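PDB 3TBF: glucosamine--fructose-6-phosphate aminotransferase [isomerizing] from Francisella tularensis subsp. tularensis, which catalyses the formation of glucosamine-6-phosphate from fructose-6-phosphate and glutamine, its C-terminal domain probably carrying out the sugar isomerisation. Local coordinates for residues E228-A242 with L249-G263. Numbering follows the deposited sequence. Where two conformers were deposited one is given.
Sequences EHTIFLGRGLYYPIA and LKEISYIHAEAYPSG
Phe-232 N donates to Glu-258 O, 2.8 Å with 170° at the hydrogen, the straightest of the bonds pairing strands 229-234 and 256-261 of a beta-alpha-beta crossover, linked by helix 238-253, in the parallel sheet of an SIS domain. Six backbone hydrogen bonds join the facing edges. Glu-228 O, Thr-230 O, Phe-232 O and Gly-234 O accept from the amides of His-256, Glu-258, Tyr-260 and Ser-262, while Thr-230 N donates back to His-256 O. Ile-231 and Leu-233 turn their backbone bonds to the next strand, 278-283.

Polar ends on the His-229 and Glu-258 face look to the second subunit: His-229 ND1 is hydrogen-bonded to His-256 ND1 of the second subunit, and Glu-258 OE1 to His-256 NE2 of that subunit. On the other face, Leu-249 CD2 meets the edge of the Phe-232 ring, 3.8 Å from CE1. Leu-249 O takes two donors, Ser-253 N and OG, from opposite faces of its plane, and Ser-253 OG in turn accepts from Ile-255 N in an ST turn. Near the C-terminal strand ends, Tyr-239 CG, anti to its own N (chi1 167°), carries the ring alongside Pro-261, whose CG makes a CH-pi contact over its face, 3.8 Å from the centroid and 13° off the normal.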
ATOM      1  N   GLU A 228     -15.423   7.122  16.070  1.00 28.89           N
ATOM      2  CA  GLU A 228     -15.029   7.786  14.815  0.60 28.32           C
ATOM      3  C   GLU A 228     -13.754   7.195  14.193  1.00 26.44           C
ATOM      4  O   GLU A 228     -13.343   7.601  13.115  1.00 25.80           O
ATOM      5  CB  GLU A 228     -14.898   9.296  15.009  0.60 29.32           C
ATOM      6  CG  GLU A 228     -16.145   9.983  15.599  0.60 33.39           C
ATOM      7  CD  GLU A 228     -17.313  10.150  14.609  0.60 38.16           C
ATOM      8  OE1 GLU A 228     -17.096  10.121  13.361  0.60 39.95           O
ATOM      9  OE2 GLU A 228     -18.461  10.312  15.100  0.60 41.42           O
ATOM     10  N   HIS A 229     -13.158   6.207  14.848  1.00 24.50           N
ATOM     11  CA  HIS A 229     -12.015   5.519  14.303  1.00 23.09           C
ATOM     12  C   HIS A 229     -12.218   4.046  14.503  1.00 21.81           C
ATOM     13  O   HIS A 229     -12.947   3.617  15.402  1.00 21.55           O
ATOM     14  CB  HIS A 229     -10.691   5.895  15.032  1.00 24.37           C
ATOM     15  CG  HIS A 229     -10.489   7.375  15.269  1.00 25.46           C
ATOM     16  ND1 HIS A 229      -9.737   8.174  14.434  1.00 27.81           N
ATOM     17  CD2 HIS A 229     -10.895   8.176  16.286  1.00 26.33           C
ATOM     18  CE1 HIS A 229      -9.724   9.413  14.900  1.00 28.14           C
ATOM     19  NE2 HIS A 229     -10.399   9.433  16.038  1.00 29.86           N
ATOM     20  N   THR A 230     -11.557   3.285  13.655  1.00 20.43           N
ATOM     21  CA  THR A 230     -11.344   1.892  13.853  1.00 20.29           C
ATOM     22  C   THR A 230     -10.068   1.464  13.134  1.00 20.32           C
ATOM     23  O   THR A 230      -9.753   1.914  12.023  1.00 19.15           O
ATOM     24  CB  THR A 230     -12.497   1.051  13.255  1.00 21.14           C
ATOM     25  OG1 THR A 230     -13.747   1.382  13.906  1.00 21.09           O
ATOM     26  CG2 THR A 230     -12.181  -0.447  13.396  1.00 18.00           C
ATOM     27  N   ILE A 231      -9.382   0.524  13.756  1.00 20.42           N
ATOM     28  CA  ILE A 231      -8.273  -0.128  13.147  1.00 20.05           C
ATOM     29  C   ILE A 231      -8.539  -1.587  12.790  1.00 19.89           C
ATOM     30  O   ILE A 231      -9.059  -2.355  13.604  1.00 21.27           O
ATOM     31  CB  ILE A 231      -7.126  -0.087  14.091  1.00 21.49           C
ATOM     32  CG1 ILE A 231      -6.827   1.388  14.402  1.00 22.33           C
ATOM     33  CG2 ILE A 231      -5.934  -0.868  13.511  1.00 19.09           C
ATOM     34  CD1 ILE A 231      -5.406   1.661  14.623  1.00 25.59           C
ATOM     35  N   PHE A 232      -8.176  -1.950  11.559  1.00 18.84           N
ATOM     36  CA  PHE A 232      -8.299  -3.304  11.062  1.00 18.23           C
ATOM     37  C   PHE A 232      -6.888  -3.887  10.957  1.00 18.27           C
ATOM     38  O   PHE A 232      -5.946  -3.182  10.570  1.00 18.45           O
ATOM     39  CB  PHE A 232      -8.969  -3.346   9.706  1.00 17.56           C
ATOM     40  CG  PHE A 232     -10.450  -3.196   9.755  1.00 16.82           C
ATOM     41  CD1 PHE A 232     -11.035  -1.995  10.085  1.00 15.99           C
ATOM     42  CD2 PHE A 232     -11.274  -4.242   9.418  1.00 16.68           C
ATOM     43  CE1 PHE A 232     -12.423  -1.838  10.108  1.00 14.15           C
ATOM     44  CE2 PHE A 232     -12.676  -4.102   9.474  1.00 14.51           C
ATOM     45  CZ  PHE A 232     -13.246  -2.912   9.837  1.00 12.15           C
ATOM     46  N   LEU A 233      -6.761  -5.166  11.299  1.00 17.69           N
ATOM     47  CA  LEU A 233      -5.487  -5.855  11.321  1.00 18.32           C
ATOM     48  C   LEU A 233      -5.523  -7.211  10.622  1.00 17.34           C
ATOM     49  O   LEU A 233      -6.468  -7.973  10.782  1.00 16.67           O
ATOM     50  CB  LEU A 233      -5.040  -6.108  12.778  1.00 19.51           C
ATOM     51  CG  LEU A 233      -4.707  -4.898  13.640  1.00 21.05           C
ATOM     52  CD1 LEU A 233      -4.222  -5.395  15.005  1.00 21.53           C
ATOM     53  CD2 LEU A 233      -3.687  -3.961  12.994  1.00 18.15           C
ATOM     54  N   GLY A 234      -4.469  -7.516   9.881  1.00 17.08           N
ATOM     55  CA  GLY A 234      -4.313  -8.834   9.275  1.00 18.21           C
ATOM     56  C   GLY A 234      -2.887  -8.972   8.783  1.00 18.84           C
ATOM     57  O   GLY A 234      -2.200  -7.980   8.603  1.00 20.56           O
ATOM     58  N   ARG A 235      -2.465 -10.200   8.543  1.00 19.25           N
ATOM     59  CA  ARG A 235      -1.136 -10.514   8.098  1.00 20.19           C
ATOM     60  C   ARG A 235      -1.236 -11.402   6.895  1.00 19.67           C
ATOM     61  O   ARG A 235      -2.094 -12.280   6.839  1.00 19.43           O
ATOM     62  CB  ARG A 235      -0.433 -11.327   9.172  1.00 21.15           C
ATOM     63  CG  ARG A 235       0.529 -10.532  10.044  1.00 26.66           C
ATOM     64  CD  ARG A 235       1.390 -11.489  10.844  1.00 31.53           C
ATOM     65  NE  ARG A 235       2.337 -10.811  11.704  1.00 36.53           N
ATOM     66  CZ  ARG A 235       3.594 -10.524  11.383  1.00 39.38           C
ATOM     67  NH1 ARG A 235       4.111 -10.849  10.193  1.00 40.93           N
ATOM     68  NH2 ARG A 235       4.337  -9.894  12.271  1.00 41.75           N
ATOM     69  N   GLY A 236      -0.296 -11.289   5.978  1.00 18.83           N
ATOM     70  CA  GLY A 236      -0.281 -12.219   4.837  1.00 19.21           C
ATOM     71  C   GLY A 236      -1.464 -11.968   3.914  1.00 19.27           C
ATOM     72  O   GLY A 236      -1.864 -10.812   3.671  1.00 19.60           O
ATOM     73  N   LEU A 237      -2.038 -13.055   3.408  1.00 19.46           N
ATOM     74  CA  LEU A 237      -3.278 -13.009   2.669  1.00 18.54           C
ATOM     75  C   LEU A 237      -4.356 -12.136   3.327  1.00 17.89           C
ATOM     76  O   LEU A 237      -5.186 -11.609   2.630  1.00 17.13           O
ATOM     77  CB  LEU A 237      -3.867 -14.409   2.623  1.00 20.35           C
ATOM     78  CG  LEU A 237      -3.494 -15.302   1.458  1.00 21.53           C
ATOM     79  CD1 LEU A 237      -3.760 -16.854   1.762  1.00 18.62           C
ATOM     80  CD2 LEU A 237      -4.304 -14.766   0.293  1.00 20.07           C
ATOM     81  N   TYR A 238      -4.371 -12.022   4.657  1.00 17.30           N
ATOM     82  CA  TYR A 238      -5.511 -11.422   5.375  1.00 16.18           C
ATOM     83  C   TYR A 238      -5.313  -9.932   5.583  1.00 16.63           C
ATOM     84  O   TYR A 238      -6.221  -9.228   6.069  1.00 16.50           O
ATOM     85  CB  TYR A 238      -5.759 -12.171   6.704  1.00 16.64           C
ATOM     86  CG  TYR A 238      -5.865 -13.639   6.409  1.00 15.48           C
ATOM     87  CD1 TYR A 238      -7.057 -14.173   5.991  1.00 19.68           C
ATOM     88  CD2 TYR A 238      -4.755 -14.472   6.437  1.00 17.73           C
ATOM     89  CE1 TYR A 238      -7.156 -15.514   5.599  1.00 20.48           C
ATOM     90  CE2 TYR A 238      -4.839 -15.823   6.071  1.00 19.54           C
ATOM     91  CZ  TYR A 238      -6.044 -16.323   5.639  1.00 20.60           C
ATOM     92  OH  TYR A 238      -6.167 -17.632   5.252  1.00 22.50           O
ATOM     93  N   TYR A 239      -4.123  -9.442   5.212  1.00 16.14           N
ATOM     94  CA  TYR A 239      -3.876  -8.028   5.241  1.00 15.63           C
ATOM     95  C   TYR A 239      -4.803  -7.352   4.248  1.00 15.11           C
ATOM     96  O   TYR A 239      -5.610  -6.514   4.655  1.00 15.77           O
ATOM     97  CB  TYR A 239      -2.364  -7.654   5.105  1.00 16.47           C
ATOM     98  CG  TYR A 239      -2.085  -6.183   4.826  1.00 15.05           C
ATOM     99  CD1 TYR A 239      -2.735  -5.185   5.538  1.00 16.51           C
ATOM    100  CD2 TYR A 239      -1.183  -5.795   3.835  1.00 16.91           C
ATOM    101  CE1 TYR A 239      -2.514  -3.806   5.263  1.00 18.32           C
ATOM    102  CE2 TYR A 239      -0.950  -4.421   3.549  1.00 19.12           C
ATOM    103  CZ  TYR A 239      -1.626  -3.439   4.270  1.00 20.85           C
ATOM    104  OH  TYR A 239      -1.394  -2.102   4.005  1.00 23.22           O
ATOM    105  N   PRO A 240      -4.768  -7.756   2.965  1.00 14.24           N
ATOM    106  CA  PRO A 240      -5.715  -7.162   2.024  1.00 12.57           C
ATOM    107  C   PRO A 240      -7.162  -7.397   2.410  1.00 12.47           C
ATOM    108  O   PRO A 240      -8.050  -6.614   2.039  1.00 11.65           O
ATOM    109  CB  PRO A 240      -5.400  -7.851   0.702  1.00 13.01           C
ATOM    110  CG  PRO A 240      -4.073  -8.500   0.821  1.00 14.57           C
ATOM    111  CD  PRO A 240      -3.758  -8.618   2.315  1.00 14.99           C
ATOM    112  N   ILE A 241      -7.456  -8.504   3.088  1.00 13.07           N
ATOM    113  CA  ILE A 241      -8.821  -8.727   3.535  1.00 12.22           C
ATOM    114  C   ILE A 241      -9.180  -7.675   4.601  1.00 12.81           C
ATOM    115  O   ILE A 241     -10.299  -7.144   4.599  1.00 12.80           O
ATOM    116  CB  ILE A 241      -8.991 -10.161   4.065  1.00 14.07           C
ATOM    117  CG1 ILE A 241      -8.820 -11.176   2.908  1.00 15.82           C
ATOM    118  CG2 ILE A 241     -10.343 -10.389   4.852  1.00  9.36           C
ATOM    119  CD1 ILE A 241      -9.616 -10.908   1.720  1.00 11.64           C
ATOM    120  N   ALA A 242      -8.235  -7.361   5.494  1.00 12.69           N
ATOM    121  CA  ALA A 242      -8.419  -6.273   6.465  1.00 13.26           C
ATOM    122  C   ALA A 242      -8.622  -4.916   5.804  1.00 12.63           C
ATOM    123  O   ALA A 242      -9.469  -4.117   6.211  1.00 11.84           O
ATOM    124  CB  ALA A 242      -7.225  -6.218   7.473  1.00 13.49           C
ATOM    125  N   LEU A 249     -16.219  -0.309   5.941  1.00 17.41           N
ATOM    126  CA  LEU A 249     -16.680   0.436   7.097  1.00 18.93           C
ATOM    127  C   LEU A 249     -16.643   1.913   6.825  1.00 20.77           C
ATOM    128  O   LEU A 249     -17.587   2.627   7.128  1.00 22.81           O
ATOM    129  CB  LEU A 249     -15.832   0.115   8.327  1.00 18.86           C
ATOM    130  CG  LEU A 249     -16.374   0.684   9.634  1.00 17.71           C
ATOM    131  CD1 LEU A 249     -17.718   0.152   9.834  1.00 17.96           C
ATOM    132  CD2 LEU A 249     -15.446   0.332  10.813  1.00 18.51           C
ATOM    133  N   LYS A 250     -15.557   2.364   6.228  1.00 21.48           N
ATOM    134  CA  LYS A 250     -15.348   3.759   5.919  1.00 23.83           C
ATOM    135  C   LYS A 250     -16.393   4.237   4.907  1.00 25.41           C
ATOM    136  O   LYS A 250     -17.056   5.265   5.101  1.00 26.14           O
ATOM    137  CB  LYS A 250     -13.918   3.865   5.357  1.00 24.29           C
ATOM    138  CG  LYS A 250     -13.403   5.196   4.967  1.00 28.02           C
ATOM    139  CD  LYS A 250     -11.876   5.184   4.756  1.00 33.41           C
ATOM    140  CE  LYS A 250     -11.340   3.908   4.063  1.00 35.24           C
ATOM    141  NZ  LYS A 250      -9.896   4.008   3.678  1.00 37.58           N
ATOM    142  N   GLU A 251     -16.567   3.445   3.859  1.00 26.64           N
ATOM    143  CA  GLU A 251     -17.388   3.774   2.696  1.00 28.46           C
ATOM    144  C   GLU A 251     -18.848   3.952   3.032  1.00 28.31           C
ATOM    145  O   GLU A 251     -19.502   4.741   2.377  1.00 28.46           O
ATOM    146  CB  GLU A 251     -17.293   2.630   1.658  1.00 30.02           C
ATOM    147  CG  GLU A 251     -17.506   2.955   0.172  1.00 34.88           C
ATOM    148  CD  GLU A 251     -17.043   1.791  -0.788  1.00 41.00           C
ATOM    149  OE1 GLU A 251     -16.815   0.644  -0.336  1.00 44.94           O
ATOM    150  OE2 GLU A 251     -16.898   2.024  -2.015  1.00 46.15           O
ATOM    151  N   ILE A 252     -19.377   3.202   4.009  1.00 28.07           N
ATOM    152  CA  ILE A 252     -20.793   3.311   4.339  1.00 27.30           C
ATOM    153  C   ILE A 252     -21.166   3.751   5.749  1.00 26.83           C
ATOM    154  O   ILE A 252     -22.302   4.190   5.956  1.00 26.65           O
ATOM    155  CB  ILE A 252     -21.558   2.021   3.994  1.00 28.14           C
ATOM    156  CG1 ILE A 252     -21.314   0.929   5.040  1.00 29.20           C
ATOM    157  CG2 ILE A 252     -21.209   1.553   2.574  1.00 27.18           C
ATOM    158  CD1 ILE A 252     -21.892  -0.456   4.590  1.00 29.99           C
ATOM    159  N   SER A 253     -20.260   3.636   6.715  1.00 26.24           N
ATOM    160  CA  SER A 253     -20.501   4.229   8.048  1.00 26.58           C
ATOM    161  C   SER A 253     -19.810   5.559   8.251  1.00 26.44           C
ATOM    162  O   SER A 253     -20.095   6.270   9.199  1.00 27.61           O
ATOM    163  CB  SER A 253     -20.071   3.284   9.164  1.00 27.17           C
ATOM    164  OG  SER A 253     -18.699   3.332   9.442  1.00 23.53           O
ATOM    165  N   TYR A 254     -18.888   5.879   7.362  1.00 25.91           N
ATOM    166  CA  TYR A 254     -18.075   7.070   7.469  1.00 25.93           C
ATOM    167  C   TYR A 254     -17.182   7.137   8.686  1.00 24.25           C
ATOM    168  O   TYR A 254     -16.601   8.133   8.896  1.00 24.01           O
ATOM    169  CB  TYR A 254     -18.913   8.352   7.410  1.00 27.03           C
ATOM    170  CG  TYR A 254     -19.890   8.389   6.270  1.00 30.65           C
ATOM    171  CD1 TYR A 254     -19.574   7.814   5.042  1.00 31.92           C
ATOM    172  CD2 TYR A 254     -21.135   9.001   6.417  1.00 33.55           C
ATOM    173  CE1 TYR A 254     -20.473   7.829   4.000  1.00 33.95           C
ATOM    174  CE2 TYR A 254     -22.039   9.038   5.369  1.00 34.27           C
ATOM    175  CZ  TYR A 254     -21.703   8.436   4.161  1.00 35.25           C
ATOM    176  OH  TYR A 254     -22.576   8.461   3.089  1.00 37.01           O
ATOM    177  N   ILE A 255     -17.042   6.061   9.440  1.00 22.81           N
ATOM    178  CA  ILE A 255     -15.978   5.932  10.412  1.00 21.58           C
ATOM    179  C   ILE A 255     -14.609   5.950   9.729  1.00 21.25           C
ATOM    180  O   ILE A 255     -14.423   5.352   8.673  1.00 20.44           O
ATOM    181  CB  ILE A 255     -16.090   4.646  11.194  1.00 20.50           C
ATOM    182  CG1 ILE A 255     -17.339   4.669  12.067  1.00 21.96           C
ATOM    183  CG2 ILE A 255     -14.926   4.483  12.091  1.00 20.64           C
ATOM    184  CD1 ILE A 255     -17.603   3.331  12.814  1.00 20.66           C
ATOM    185  N   HIS A 256     -13.635   6.598  10.368  1.00 21.09           N
ATOM    186  CA  HIS A 256     -12.279   6.602   9.851  1.00 20.80           C
ATOM    187  C   HIS A 256     -11.618   5.260  10.135  1.00 20.03           C
ATOM    188  O   HIS A 256     -10.878   5.105  11.110  1.00 21.83           O
ATOM    189  CB  HIS A 256     -11.442   7.757  10.429  1.00 21.83           C
ATOM    190  CG  HIS A 256     -10.150   7.995   9.701  1.00 22.92           C
ATOM    191  ND1 HIS A 256      -9.260   8.977  10.068  1.00 24.04           N
ATOM    192  CD2 HIS A 256      -9.603   7.379   8.624  1.00 23.19           C
ATOM    193  CE1 HIS A 256      -8.227   8.956   9.244  1.00 24.18           C
ATOM    194  NE2 HIS A 256      -8.396   7.981   8.379  1.00 21.70           N
ATOM    195  N   ALA A 257     -11.840   4.307   9.246  1.00 18.05           N
ATOM    196  CA  ALA A 257     -11.350   2.972   9.435  1.00 17.64           C
ATOM    197  C   ALA A 257     -10.103   2.887   8.639  1.00 17.55           C
ATOM    198  O   ALA A 257     -10.088   3.348   7.526  1.00 17.76           O
ATOM    199  CB  ALA A 257     -12.357   1.972   8.910  1.00 17.90           C
ATOM    200  N   GLU A 258      -9.058   2.294   9.207  1.00 17.94           N
ATOM    201  CA  GLU A 258      -7.828   2.062   8.514  1.00 17.54           C
ATOM    202  C   GLU A 258      -7.223   0.705   8.851  1.00 17.55           C
ATOM    203  O   GLU A 258      -7.236   0.256  10.035  1.00 17.92           O
ATOM    204  CB  GLU A 258      -6.832   3.147   8.919  1.00 18.25           C
ATOM    205  CG  GLU A 258      -5.615   3.150   7.997  1.00 21.96           C
ATOM    206  CD  GLU A 258      -4.585   4.186   8.380  1.00 25.08           C
ATOM    207  OE1 GLU A 258      -4.794   4.792   9.462  1.00 29.45           O
ATOM    208  OE2 GLU A 258      -3.577   4.355   7.633  1.00 23.49           O
ATOM    209  N   ALA A 259      -6.638   0.084   7.823  1.00 17.21           N
ATOM    210  CA  ALA A 259      -6.009  -1.232   7.942  1.00 17.51           C
ATOM    211  C   ALA A 259      -4.503  -1.149   7.983  1.00 18.16           C
ATOM    212  O   ALA A 259      -3.898  -0.390   7.228  1.00 18.54           O
ATOM    213  CB  ALA A 259      -6.428  -2.142   6.815  1.00 15.97           C
ATOM    214  N   TYR A 260      -3.917  -1.980   8.833  1.00 20.44           N
ATOM    215  CA  TYR A 260      -2.454  -2.100   8.948  1.00 22.51           C
ATOM    216  C   TYR A 260      -2.073  -3.571   8.895  1.00 23.87           C
ATOM    217  O   TYR A 260      -2.815  -4.406   9.418  1.00 24.48           O
ATOM    218  CB  TYR A 260      -1.997  -1.512  10.258  1.00 22.51           C
ATOM    219  CG  TYR A 260      -2.151   0.007  10.361  1.00 24.88           C
ATOM    220  CD1 TYR A 260      -1.127   0.870   9.941  1.00 29.34           C
ATOM    221  CD2 TYR A 260      -3.286   0.571  10.946  1.00 25.50           C
ATOM    222  CE1 TYR A 260      -1.261   2.238  10.064  1.00 30.95           C
ATOM    223  CE2 TYR A 260      -3.443   1.915  11.056  1.00 29.05           C
ATOM    224  CZ  TYR A 260      -2.426   2.763  10.634  1.00 33.21           C
ATOM    225  OH  TYR A 260      -2.596   4.141  10.798  1.00 39.10           O
ATOM    226  N   PRO A 261      -0.956  -3.905   8.220  1.00 26.20           N
ATOM    227  CA  PRO A 261      -0.438  -5.274   8.339  1.00 27.63           C
ATOM    228  C   PRO A 261      -0.016  -5.425   9.774  1.00 30.11           C
ATOM    229  O   PRO A 261       0.638  -4.522  10.290  1.00 29.96           O
ATOM    230  CB  PRO A 261       0.804  -5.294   7.426  1.00 27.90           C
ATOM    231  CG  PRO A 261       1.015  -3.910   6.922  1.00 26.13           C
ATOM    232  CD  PRO A 261       0.020  -2.988   7.583  1.00 26.15           C
ATOM    233  N   SER A 262      -0.407  -6.507  10.430  1.00 31.93           N
ATOM    234  CA  SER A 262      -0.177  -6.625  11.872  1.00 34.39           C
ATOM    235  C   SER A 262       1.286  -6.487  12.317  1.00 36.25           C
ATOM    236  O   SER A 262       1.555  -6.033  13.428  1.00 36.83           O
ATOM    237  CB  SER A 262      -0.739  -7.939  12.366  1.00 34.42           C
ATOM    238  OG  SER A 262      -2.027  -8.139  11.796  1.00 36.19           O
ATOM    239  N   GLY A 263       2.220  -6.869  11.453  1.00 38.03           N
ATOM    240  CA  GLY A 263       3.637  -6.708  11.736  1.00 40.19           C
ATOM    241  C   GLY A 263       4.187  -5.290  11.773  1.00 42.02           C
ATOM    242  O   GLY A 263       5.343  -5.110  12.168  1.00 43.27           O
TER